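Local coordinates for protein receptor-type adenylate cyclase gresag 4.3 (Trypanosoma brucei, PDB 1FX4) that catalyses the magnesium-dependent conversion of ATP to cyclic AMP and diphosphate, here as the catalytic domain of a membrane receptor-type adenylyl cyclase, at residues 76-81 against 214-219; 118-121 against 127-130; 200-205 against 225-230. All coordinates share one frame; numbering follows the deposited sequence.

Contact 1: 76-81 against 214-219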
ATOM      1  N   GLN A  76       5.681 -22.212   9.440  1.00 23.33           N
ATOM      2  CA  GLN A  76       5.347 -23.243   8.457  1.00 23.36           C
ATOM      3  C   GLN A  76       4.817 -22.577   7.195  1.00 21.86           C
ATOM      4  O   GLN A  76       5.160 -22.973   6.081  1.00 20.82           O
ATOM      5  CB  GLN A  76       4.248 -24.168   8.972  1.00 25.37           C
ATOM      6  CG  GLN A  76       4.654 -25.135  10.054  1.00 29.76           C
ATOM      7  CD  GLN A  76       3.461 -25.961  10.508  1.00 31.82           C
ATOM      8  OE1 GLN A  76       2.556 -25.452  11.173  1.00 33.80           O
ATOM      9  NE2 GLN A  76       3.426 -27.221  10.102  1.00 33.76           N
ATOM     10  N   LEU A  77       3.952 -21.581   7.379  1.00 20.50           N
ATOM     11  CA  LEU A  77       3.380 -20.878   6.247  1.00 20.20           C
ATOM     12  C   LEU A  77       4.498 -20.245   5.407  1.00 19.68           C
ATOM     13  O   LEU A  77       4.513 -20.393   4.190  1.00 19.90           O
ATOM     14  CB  LEU A  77       2.380 -19.812   6.702  1.00 19.14           C
ATOM     15  CG  LEU A  77       1.629 -19.040   5.597  1.00 19.18           C
ATOM     16  CD1 LEU A  77       0.334 -18.438   6.143  1.00 19.45           C
ATOM     17  CD2 LEU A  77       2.514 -17.931   5.011  1.00 19.96           C
ATOM     18  N   ALA A  78       5.424 -19.557   6.065  1.00 20.04           N
ATOM     19  CA  ALA A  78       6.528 -18.901   5.359  1.00 20.59           C
ATOM     20  C   ALA A  78       7.404 -19.902   4.603  1.00 21.48           C
ATOM     21  O   ALA A  78       7.829 -19.648   3.475  1.00 19.91           O
ATOM     22  CB  ALA A  78       7.368 -18.094   6.334  1.00 20.14           C
ATOM     23  N   GLN A  79       7.671 -21.045   5.227  1.00 21.97           N
ATOM     24  CA  GLN A  79       8.490 -22.061   4.594  1.00 23.20           C
ATOM     25  C   GLN A  79       7.770 -22.644   3.394  1.00 22.94           C
ATOM     26  O   GLN A  79       8.355 -22.799   2.325  1.00 22.34           O
ATOM     27  CB  GLN A  79       8.840 -23.162   5.596  1.00 24.84           C
ATOM     28  CG  GLN A  79       9.573 -24.328   4.966  1.00 28.63           C
ATOM     29  CD  GLN A  79      10.312 -25.135   6.000  1.00 30.84           C
ATOM     30  OE1 GLN A  79      10.007 -26.310   6.220  1.00 34.23           O
ATOM     31  NE2 GLN A  79      11.277 -24.504   6.663  1.00 30.40           N
ATOM     32  N   GLU A  80       6.486 -22.942   3.558  1.00 23.28           N
ATOM     33  CA  GLU A  80       5.717 -23.511   2.466  1.00 24.27           C
ATOM     34  C   GLU A  80       5.535 -22.482   1.357  1.00 22.04           C
ATOM     35  O   GLU A  80       5.464 -22.832   0.183  1.00 20.51           O
ATOM     36  CB  GLU A  80       4.364 -24.025   2.953  1.00 27.58           C
ATOM     37  CG  GLU A  80       3.802 -25.121   2.069  1.00 34.35           C
ATOM     38  CD  GLU A  80       4.775 -26.294   1.893  1.00 37.05           C
ATOM     39  OE1 GLU A  80       4.813 -26.861   0.776  1.00 39.18           O
ATOM     40  OE2 GLU A  80       5.503 -26.638   2.862  1.00 38.98           O
ATOM     41  N   LEU A  81       5.488 -21.208   1.732  1.00 20.77           N
ATOM     42  CA  LEU A  81       5.357 -20.162   0.728  1.00 19.44           C
ATOM     43  C   LEU A  81       6.551 -20.256  -0.228  1.00 18.31           C
ATOM     44  O   LEU A  81       6.366 -20.363  -1.428  1.00 17.53           O
ATOM     45  CB  LEU A  81       5.284 -18.783   1.394  1.00 19.83           C
ATOM     46  CG  LEU A  81       4.988 -17.575   0.489  1.00 19.45           C
ATOM     47  CD1 LEU A  81       4.549 -16.410   1.364  1.00 18.76           C
ATOM     48  CD2 LEU A  81       6.193 -17.176  -0.342  1.00 21.14           C
ATOM     49  N   TYR A 214      17.266 -14.349  12.271  1.00 26.27           N
ATOM     50  CA  TYR A 214      17.405 -15.775  11.964  1.00 24.91           C
ATOM     51  C   TYR A 214      16.797 -16.072  10.603  1.00 23.58           C
ATOM     52  O   TYR A 214      15.637 -15.748  10.360  1.00 23.00           O
ATOM     53  CB  TYR A 214      16.713 -16.631  13.025  1.00 26.53           C
ATOM     54  CG  TYR A 214      17.376 -16.489  14.364  1.00 29.44           C
ATOM     55  CD1 TYR A 214      17.063 -15.427  15.203  1.00 30.05           C
ATOM     56  CD2 TYR A 214      18.388 -17.366  14.749  1.00 30.36           C
ATOM     57  CE1 TYR A 214      17.750 -15.230  16.390  1.00 32.28           C
ATOM     58  CE2 TYR A 214      19.079 -17.181  15.933  1.00 32.60           C
ATOM     59  CZ  TYR A 214      18.760 -16.111  16.745  1.00 32.92           C
ATOM     60  OH  TYR A 214      19.471 -15.902  17.899  1.00 35.08           O
ATOM     61  N   GLN A 215      17.591 -16.690   9.728  1.00 21.93           N
ATOM     62  CA  GLN A 215      17.152 -17.034   8.384  1.00 21.97           C
ATOM     63  C   GLN A 215      16.602 -18.441   8.350  1.00 22.20           C
ATOM     64  O   GLN A 215      17.310 -19.389   8.680  1.00 22.62           O
ATOM     65  CB  GLN A 215      18.322 -16.912   7.410  1.00 21.66           C
ATOM     66  CG  GLN A 215      18.063 -17.402   6.007  1.00 22.36           C
ATOM     67  CD  GLN A 215      19.326 -17.309   5.150  1.00 23.40           C
ATOM     68  OE1 GLN A 215      19.903 -18.321   4.738  1.00 25.37           O
ATOM     69  NE2 GLN A 215      19.765 -16.101   4.902  1.00 20.28           N
ATOM     70  N   LEU A 216      15.336 -18.561   7.968  1.00 22.12           N
ATOM     71  CA  LEU A 216      14.681 -19.856   7.852  1.00 21.72           C
ATOM     72  C   LEU A 216      15.060 -20.358   6.462  1.00 21.35           C
ATOM     73  O   LEU A 216      14.674 -19.762   5.447  1.00 20.68           O
ATOM     74  CB  LEU A 216      13.160 -19.698   7.956  1.00 22.71           C
ATOM     75  CG  LEU A 216      12.316 -20.959   7.734  1.00 24.11           C
ATOM     76  CD1 LEU A 216      12.600 -21.974   8.840  1.00 23.61           C
ATOM     77  CD2 LEU A 216      10.827 -20.605   7.696  1.00 24.43           C
ATOM     78  N   ASN A 217      15.828 -21.443   6.423  1.00 21.46           N
ATOM     79  CA  ASN A 217      16.279 -22.020   5.157  1.00 21.86           C
ATOM     80  C   ASN A 217      15.197 -22.887   4.515  1.00 22.07           C
ATOM     81  O   ASN A 217      15.338 -24.107   4.418  1.00 20.56           O
ATOM     82  CB  ASN A 217      17.549 -22.828   5.394  1.00 23.20           C
ATOM     83  CG  ASN A 217      18.651 -21.991   5.986  1.00 24.26           C
ATOM     84  OD1 ASN A 217      19.381 -22.434   6.892  1.00 26.27           O
ATOM     85  ND2 ASN A 217      18.789 -20.770   5.480  1.00 22.85           N
ATOM     86  N   ALA A 218      14.139 -22.231   4.050  1.00 21.45           N
ATOM     87  CA  ALA A 218      12.999 -22.899   3.433  1.00 22.33           C
ATOM     88  C   ALA A 218      13.355 -23.672   2.175  1.00 22.77           C
ATOM     89  O   ALA A 218      12.774 -24.716   1.905  1.00 22.48           O
ATOM     90  CB  ALA A 218      11.899 -21.900   3.145  1.00 22.06           C
ATOM     91  N   VAL A 219      14.295 -23.144   1.396  1.00 22.43           N
ATOM     92  CA  VAL A 219      14.753 -23.802   0.174  1.00 22.13           C
ATOM     93  C   VAL A 219      16.266 -23.900   0.383  1.00 22.93           C
ATOM     94  O   VAL A 219      17.020 -22.992   0.019  1.00 22.20           O
ATOM     95  CB  VAL A 219      14.435 -22.942  -1.079  1.00 22.61           C
ATOM     96  CG1 VAL A 219      14.952 -23.626  -2.359  1.00 22.55           C
ATOM     97  CG2 VAL A 219      12.920 -22.706  -1.189  1.00 20.97           C
TER
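Gln79 lies against Leu216 and Ala218, with van der Waals packing doing all the work between the two segments. Among the carbon contacts, the backbones are nearest at Gln79 and Ala218, whose CA atoms are 4.7 Å apart; there the Ala218 CB methyl sits 3.7 Å from Gln79 CA. The same methyl also packs on the start of the glutamine side chain, 3.8 Å from Gln79 CG. Leu216 divides its two branches: CD2 lies against the base of the glutamine, 3.9 Å from Gln79 CB, and reaches Ala78 CB only loosely, at 4.5 Å.

The other kind of contact sets an amide on a methyl. CG of Gln79 is anti to the backbone N (chi1 174°) and the chain beyond it is extended, which carries NE2 out to 3.6 Å from Leu216 CD1. The two side chains cross at about a right angle, Leu216 taking the glutamine at both its base and its amide end.

In the class III cyclase fold this joins helix 71-87 to the end of strand 211-216 and the turn after it, an inverse gamma turn centred on Asn217. Leu216 also touches Val176 and Met178 of the neighbouring strand 176-179, while helix 34-51 packs on Leu77 and Leu81.

Contact 2: 118-121 against 127-130. Unlike the reference sequence in segment 118-121: Ser119 (reference His), Leu120 (reference Met).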
ATOM      1  N   ALA A 118      22.623 -14.912 -10.227  1.00 27.43           N
ATOM      2  CA  ALA A 118      23.009 -14.773 -11.633  1.00 27.94           C
ATOM      3  C   ALA A 118      24.314 -15.502 -11.978  1.00 28.60           C
ATOM      4  O   ALA A 118      24.621 -15.693 -13.149  1.00 29.11           O
ATOM      5  CB  ALA A 118      23.108 -13.296 -12.022  1.00 27.81           C
ATOM      6  N   SER A 119      25.077 -15.904 -10.965  1.00 28.95           N
ATOM      7  CA  SER A 119      26.328 -16.631 -11.193  1.00 29.92           C
ATOM      8  C   SER A 119      26.175 -18.142 -11.045  1.00 30.19           C
ATOM      9  O   SER A 119      27.157 -18.886 -11.153  1.00 30.82           O
ATOM     10  CB  SER A 119      27.445 -16.123 -10.278  1.00 31.21           C
ATOM     11  OG  SER A 119      27.873 -14.827 -10.675  1.00 31.79           O
ATOM     12  N   LEU A 120      24.946 -18.594 -10.804  1.00 28.48           N
ATOM     13  CA  LEU A 120      24.671 -20.023 -10.685  1.00 28.17           C
ATOM     14  C   LEU A 120      24.591 -20.643 -12.082  1.00 28.44           C
ATOM     15  O   LEU A 120      24.203 -19.965 -13.036  1.00 27.82           O
ATOM     16  CB  LEU A 120      23.336 -20.244  -9.959  1.00 25.95           C
ATOM     17  CG  LEU A 120      23.233 -19.722  -8.517  1.00 25.01           C
ATOM     18  CD1 LEU A 120      21.783 -19.860  -8.014  1.00 24.24           C
ATOM     19  CD2 LEU A 120      24.179 -20.485  -7.615  1.00 24.21           C
ATOM     20  N   ASP A 121      24.983 -21.909 -12.220  1.00 28.93           N
ATOM     21  CA  ASP A 121      24.865 -22.573 -13.521  1.00 30.08           C
ATOM     22  C   ASP A 121      23.367 -22.726 -13.754  1.00 30.46           C
ATOM     23  O   ASP A 121      22.598 -22.851 -12.797  1.00 29.92           O
ATOM     24  CB  ASP A 121      25.554 -23.952 -13.544  1.00 29.86           C
ATOM     25  CG  ASP A 121      27.063 -23.858 -13.722  1.00 30.03           C
ATOM     26  OD1 ASP A 121      27.747 -24.885 -13.581  1.00 29.41           O
ATOM     27  OD2 ASP A 121      27.579 -22.761 -14.012  1.00 31.34           O
ATOM     28  N   ARG A 127      16.938 -25.232  -9.743  1.00 27.63           N
ATOM     29  CA  ARG A 127      16.632 -26.130  -8.650  1.00 27.27           C
ATOM     30  C   ARG A 127      16.369 -25.267  -7.402  1.00 25.65           C
ATOM     31  O   ARG A 127      15.672 -25.707  -6.475  1.00 24.05           O
ATOM     32  CB  ARG A 127      17.825 -27.084  -8.417  1.00 30.55           C
ATOM     33  CG  ARG A 127      17.461 -28.377  -7.705  1.00 35.94           C
ATOM     34  CD  ARG A 127      16.405 -29.202  -8.446  1.00 39.83           C
ATOM     35  NE  ARG A 127      16.080 -30.420  -7.708  1.00 43.71           N
ATOM     36  CZ  ARG A 127      14.869 -30.737  -7.249  1.00 46.22           C
ATOM     37  NH1 ARG A 127      13.836 -29.923  -7.444  1.00 47.32           N
ATOM     38  NH2 ARG A 127      14.691 -31.879  -6.581  1.00 47.25           N
ATOM     39  N   LEU A 128      16.806 -24.005  -7.453  1.00 23.04           N
ATOM     40  CA  LEU A 128      16.673 -23.105  -6.302  1.00 22.93           C
ATOM     41  C   LEU A 128      15.826 -21.855  -6.488  1.00 22.19           C
ATOM     42  O   LEU A 128      15.379 -21.238  -5.486  1.00 21.11           O
ATOM     43  CB  LEU A 128      18.058 -22.614  -5.872  1.00 22.38           C
ATOM     44  CG  LEU A 128      19.128 -23.650  -5.596  1.00 24.41           C
ATOM     45  CD1 LEU A 128      20.463 -22.950  -5.363  1.00 23.93           C
ATOM     46  CD2 LEU A 128      18.689 -24.388  -4.383  1.00 24.62           C
ATOM     47  N   TRP A 129      15.650 -21.440  -7.743  1.00 21.92           N
ATOM     48  CA  TRP A 129      14.913 -20.239  -8.047  1.00 21.48           C
ATOM     49  C   TRP A 129      13.996 -20.477  -9.222  1.00 21.32           C
ATOM     50  O   TRP A 129      14.414 -21.020 -10.236  1.00 21.48           O
ATOM     51  CB  TRP A 129      15.920 -19.127  -8.391  1.00 20.58           C
ATOM     52  CG  TRP A 129      16.891 -18.858  -7.284  1.00 19.05           C
ATOM     53  CD1 TRP A 129      18.171 -19.334  -7.169  1.00 18.98           C
ATOM     54  CD2 TRP A 129      16.659 -18.046  -6.129  1.00 19.41           C
ATOM     55  NE1 TRP A 129      18.748 -18.864  -6.012  1.00 17.53           N
ATOM     56  CE2 TRP A 129      17.842 -18.069  -5.352  1.00 18.45           C
ATOM     57  CE3 TRP A 129      15.564 -17.284  -5.671  1.00 18.52           C
ATOM     58  CZ2 TRP A 129      17.963 -17.363  -4.140  1.00 17.79           C
ATOM     59  CZ3 TRP A 129      15.691 -16.585  -4.470  1.00 17.18           C
ATOM     60  CH2 TRP A 129      16.880 -16.630  -3.720  1.00 18.12           C
ATOM     61  N   ASN A 130      12.792 -19.929  -9.127  1.00 21.06           N
ATOM     62  CA  ASN A 130      11.802 -20.052 -10.176  1.00 20.80           C
ATOM     63  C   ASN A 130      10.600 -19.151  -9.893  1.00 20.97           C
ATOM     64  O   ASN A 130       9.916 -19.321  -8.887  1.00 22.09           O
ATOM     65  CB  ASN A 130      11.319 -21.506 -10.279  1.00 21.51           C
ATOM     66  CG  ASN A 130      10.194 -21.678 -11.274  1.00 21.26           C
ATOM     67  OD1 ASN A 130      10.223 -21.119 -12.371  1.00 22.69           O
ATOM     68  ND2 ASN A 130       9.186 -22.447 -10.893  1.00 21.77           N
TER
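Leu128, which meets Leu120 across this contact, gives its carbonyl O to a hydrogen bond from NE of Arg222. That arginine also makes a cation-pi contact with Trp129, the next residue along, so one side chain ties down both neighbours. The setting is a peripheral helical part of the class III cyclase catalytic domain: 118-121 is the loop that leads from helix 94-109 into helix 122-128, and 127-130 is where the chain leaves that second helix. The helix therefore has its entry and its exit linked by side chains.

The link is apolar and narrow. The closest CA atoms, those of Leu120 and Leu128, stand 9.6 Å apart, and the side chains span that separation by pointing at each other. CG of Leu120 lies beside the backbone N and anti to the carbonyl carbon (chi1 -62°), and chi2 of 173° puts CD1 anti to CA, so that CD1 is the methyl that reaches across. CD1 of Leu120 makes a fairly loose methyl-to-methyl contact with Leu128 CD1 at 4.3 Å.

Trp129 is buried and is contacted by several groups. Arg133 adds a second cation-pi contact to that of Arg222, and the Tyr125 ring meets the indole with its plane turned by about 35°. Leu120 uses another approach: its side chain crosses that of Trp129 at about a right angle and arrives at the edge of the indole, near the ring plane. There Leu120 CD1 rests 3.7 Å from Trp129 CD1 and 3.8 Å from Trp129 NE1.

Contact 3: 200-205 against 225-230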
ATOM      1  N   GLY A 200      22.806 -12.952  12.885  1.00 34.19           N
ATOM      2  CA  GLY A 200      23.373 -12.018  13.839  1.00 36.20           C
ATOM      3  C   GLY A 200      22.594 -10.724  14.000  1.00 37.09           C
ATOM      4  O   GLY A 200      21.539 -10.529  13.382  1.00 36.86           O
ATOM      5  N   ALA A 201      23.138  -9.836  14.826  1.00 37.67           N
ATOM      6  CA  ALA A 201      22.537  -8.539  15.119  1.00 38.49           C
ATOM      7  C   ALA A 201      22.413  -7.683  13.867  1.00 39.03           C
ATOM      8  O   ALA A 201      23.363  -7.550  13.081  1.00 39.10           O
ATOM      9  CB  ALA A 201      23.345  -7.816  16.183  1.00 38.97           C
ATOM     10  N   THR A 202      21.238  -7.087  13.711  1.00 39.00           N
ATOM     11  CA  THR A 202      20.916  -6.267  12.555  1.00 39.73           C
ATOM     12  C   THR A 202      20.292  -4.939  12.963  1.00 40.07           C
ATOM     13  O   THR A 202      19.423  -4.890  13.836  1.00 39.97           O
ATOM     14  CB  THR A 202      19.903  -7.009  11.670  1.00 39.92           C
ATOM     15  OG1 THR A 202      20.413  -8.310  11.354  1.00 40.27           O
ATOM     16  CG2 THR A 202      19.628  -6.242  10.401  1.00 39.64           C
ATOM     17  N   VAL A 203      20.709  -3.871  12.296  1.00 40.45           N
ATOM     18  CA  VAL A 203      20.183  -2.550  12.581  1.00 41.23           C
ATOM     19  C   VAL A 203      18.942  -2.283  11.740  1.00 41.71           C
ATOM     20  O   VAL A 203      18.971  -2.373  10.513  1.00 41.92           O
ATOM     21  CB  VAL A 203      21.236  -1.454  12.333  1.00 41.59           C
ATOM     22  CG1 VAL A 203      20.641  -0.072  12.601  1.00 42.03           C
ATOM     23  CG2 VAL A 203      22.448  -1.682  13.234  1.00 41.77           C
ATOM     24  N   LEU A 204      17.836  -2.014  12.423  1.00 41.61           N
ATOM     25  CA  LEU A 204      16.568  -1.733  11.774  1.00 41.94           C
ATOM     26  C   LEU A 204      16.218  -0.266  11.963  1.00 42.39           C
ATOM     27  O   LEU A 204      16.396   0.289  13.051  1.00 42.30           O
ATOM     28  CB  LEU A 204      15.476  -2.620  12.364  1.00 41.55           C
ATOM     29  CG  LEU A 204      15.085  -3.903  11.633  1.00 41.59           C
ATOM     30  CD1 LEU A 204      16.269  -4.572  10.958  1.00 40.98           C
ATOM     31  CD2 LEU A 204      14.408  -4.826  12.619  1.00 40.55           C
ATOM     32  N   ARG A 205      15.719   0.356  10.899  1.00 42.99           N
ATOM     33  CA  ARG A 205      15.352   1.769  10.943  1.00 43.49           C
ATOM     34  C   ARG A 205      14.270   2.012  11.989  1.00 43.49           C
ATOM     35  O   ARG A 205      13.282   1.282  12.056  1.00 43.58           O
ATOM     36  CB  ARG A 205      14.872   2.241   9.565  1.00 43.74           C
ATOM     37  N   ALA A 225      21.786 -11.722  -0.878  1.00 30.15           N
ATOM     38  CA  ALA A 225      22.689 -10.585  -0.779  1.00 33.29           C
ATOM     39  C   ALA A 225      22.724 -10.222   0.703  1.00 35.06           C
ATOM     40  O   ALA A 225      22.125 -10.919   1.549  1.00 35.03           O
ATOM     41  CB  ALA A 225      22.150  -9.419  -1.595  1.00 33.74           C
ATOM     42  N   ALA A 226      23.474  -9.178   1.036  1.00 36.45           N
ATOM     43  CA  ALA A 226      23.523  -8.716   2.415  1.00 37.86           C
ATOM     44  C   ALA A 226      22.088  -8.237   2.684  1.00 38.95           C
ATOM     45  O   ALA A 226      21.325  -8.015   1.741  1.00 38.77           O
ATOM     46  CB  ALA A 226      24.502  -7.554   2.539  1.00 38.23           C
ATOM     47  N   LEU A 227      21.693  -8.118   3.945  1.00 40.41           N
ATOM     48  CA  LEU A 227      20.338  -7.659   4.240  1.00 42.94           C
ATOM     49  C   LEU A 227      20.133  -6.240   3.699  1.00 45.46           C
ATOM     50  O   LEU A 227      21.081  -5.457   3.645  1.00 45.01           O
ATOM     51  CB  LEU A 227      20.062  -7.718   5.745  1.00 41.58           C
ATOM     52  CG  LEU A 227      20.054  -9.123   6.358  1.00 41.72           C
ATOM     53  CD1 LEU A 227      19.665  -9.053   7.826  1.00 41.55           C
ATOM     54  CD2 LEU A 227      19.080 -10.024   5.590  1.00 40.84           C
ATOM     55  N   ARG A 228      18.914  -5.931   3.260  1.00 48.74           N
ATOM     56  CA  ARG A 228      18.593  -4.604   2.718  1.00 52.70           C
ATOM     57  C   ARG A 228      18.580  -3.513   3.789  1.00 54.82           C
ATOM     58  O   ARG A 228      17.549  -2.867   3.994  1.00 55.27           O
ATOM     59  CB  ARG A 228      17.208  -4.606   2.057  1.00 53.70           C
ATOM     60  CG  ARG A 228      17.058  -5.387   0.771  1.00 55.06           C
ATOM     61  CD  ARG A 228      15.583  -5.716   0.522  1.00 56.44           C
ATOM     62  NE  ARG A 228      14.685  -4.565   0.661  1.00 56.97           N
ATOM     63  CZ  ARG A 228      14.039  -3.994  -0.350  1.00 57.71           C
ATOM     64  NH1 ARG A 228      14.198  -4.461  -1.584  1.00 58.02           N
ATOM     65  NH2 ARG A 228      13.197  -2.992  -0.125  1.00 58.05           N
ATOM     66  N   LEU A 229      19.687  -3.318   4.499  1.00 57.50           N
ATOM     67  CA  LEU A 229      19.728  -2.265   5.512  1.00 60.37           C
ATOM     68  C   LEU A 229      19.825  -0.918   4.770  1.00 61.98           C
ATOM     69  O   LEU A 229      20.185  -0.881   3.583  1.00 62.50           O
ATOM     70  CB  LEU A 229      20.856  -2.533   6.527  1.00 60.95           C
ATOM     71  CG  LEU A 229      20.442  -3.460   7.693  1.00 61.61           C
ATOM     72  CD1 LEU A 229      19.324  -4.398   7.286  1.00 61.91           C
ATOM     73  CD2 LEU A 229      21.622  -4.252   8.222  1.00 61.90           C
ATOM     74  N   ASP A 230      19.449   0.171   5.440  1.00 63.49           N
ATOM     75  CA  ASP A 230      19.403   1.509   4.818  1.00 64.88           C
ATOM     76  C   ASP A 230      20.598   2.164   4.099  1.00 65.61           C
ATOM     77  O   ASP A 230      20.406   2.740   3.025  1.00 65.81           O
ATOM     78  CB  ASP A 230      18.766   2.509   5.780  1.00 64.72           C
TER
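Thr202 presents both branches of its side chain to a pair of leucines, and each leucine meets it at a different inclination. Leu227 crosses the threonine at about a right angle. Its CD1 methyl does the touching, lying 3.7 Å from Thr202 OG1 and almost as near the other branch, 3.8 Å from Thr202 CG2. Leu229 comes across Thr202 obliquely and uses its whole fork: CD1 and CD2 of Leu229 are each 3.6 Å from Thr202 CG2, so the threonine methyl faces the isobutyl end between its two tips. CG2 of Thr202 is anti to the backbone N (chi1 -54° for OG1), which holds the methyl out towards Leu229 while OG1 stays beside the N.

Thr202 ends strand 196-202, one of the two edge strands of the main sheet of this class III cyclase domain within its own chain, and its backbone bonds to Val211 of strand 211-216. Against it lies the C-terminal tail, which has no regular structure here but bends in an inverse gamma turn centred on Arg228. The bond closing that turn, Leu229 N to Leu227 O at 2.7 Å, brings the leucines either side of Arg228 to bear on the same threonine. Arg228 itself goes to other partners: NE bonds to Ser169 O, and NH2 makes a long, weak ion pair with Asp89 of the second subunit.

Leu229 has one more neighbour, in the residue just after the strand. The carbonyl of Val203 is aimed roughly at the leucine's branch point, with Val203 O 3.4 Å from Leu229 CG. Leu229 also touches Val170 of helix 159-170, the helix on which Leu204 packs as well.

In the fold
Contacts 1 and 2 meet directly: Val219 CG1, just past the end of strand 211-216, packs on Leu128 O at 4.0 Å, although the contact centres lie about 18 Å apart. Contact 3 stands off from both, its centre about 19 Å from that of contact 1 and about 24 Å from that of contact 2, yet it shares the main sheet with contact 1, since strands 196-202 and 211-216 are neighbours there. Along the chain, contact 2 falls wholly between the two segments of contact 1, whereas the segments of contacts 1 and 3 alternate. All three lie away from the magnesium ion held by Asp19 and Asp62.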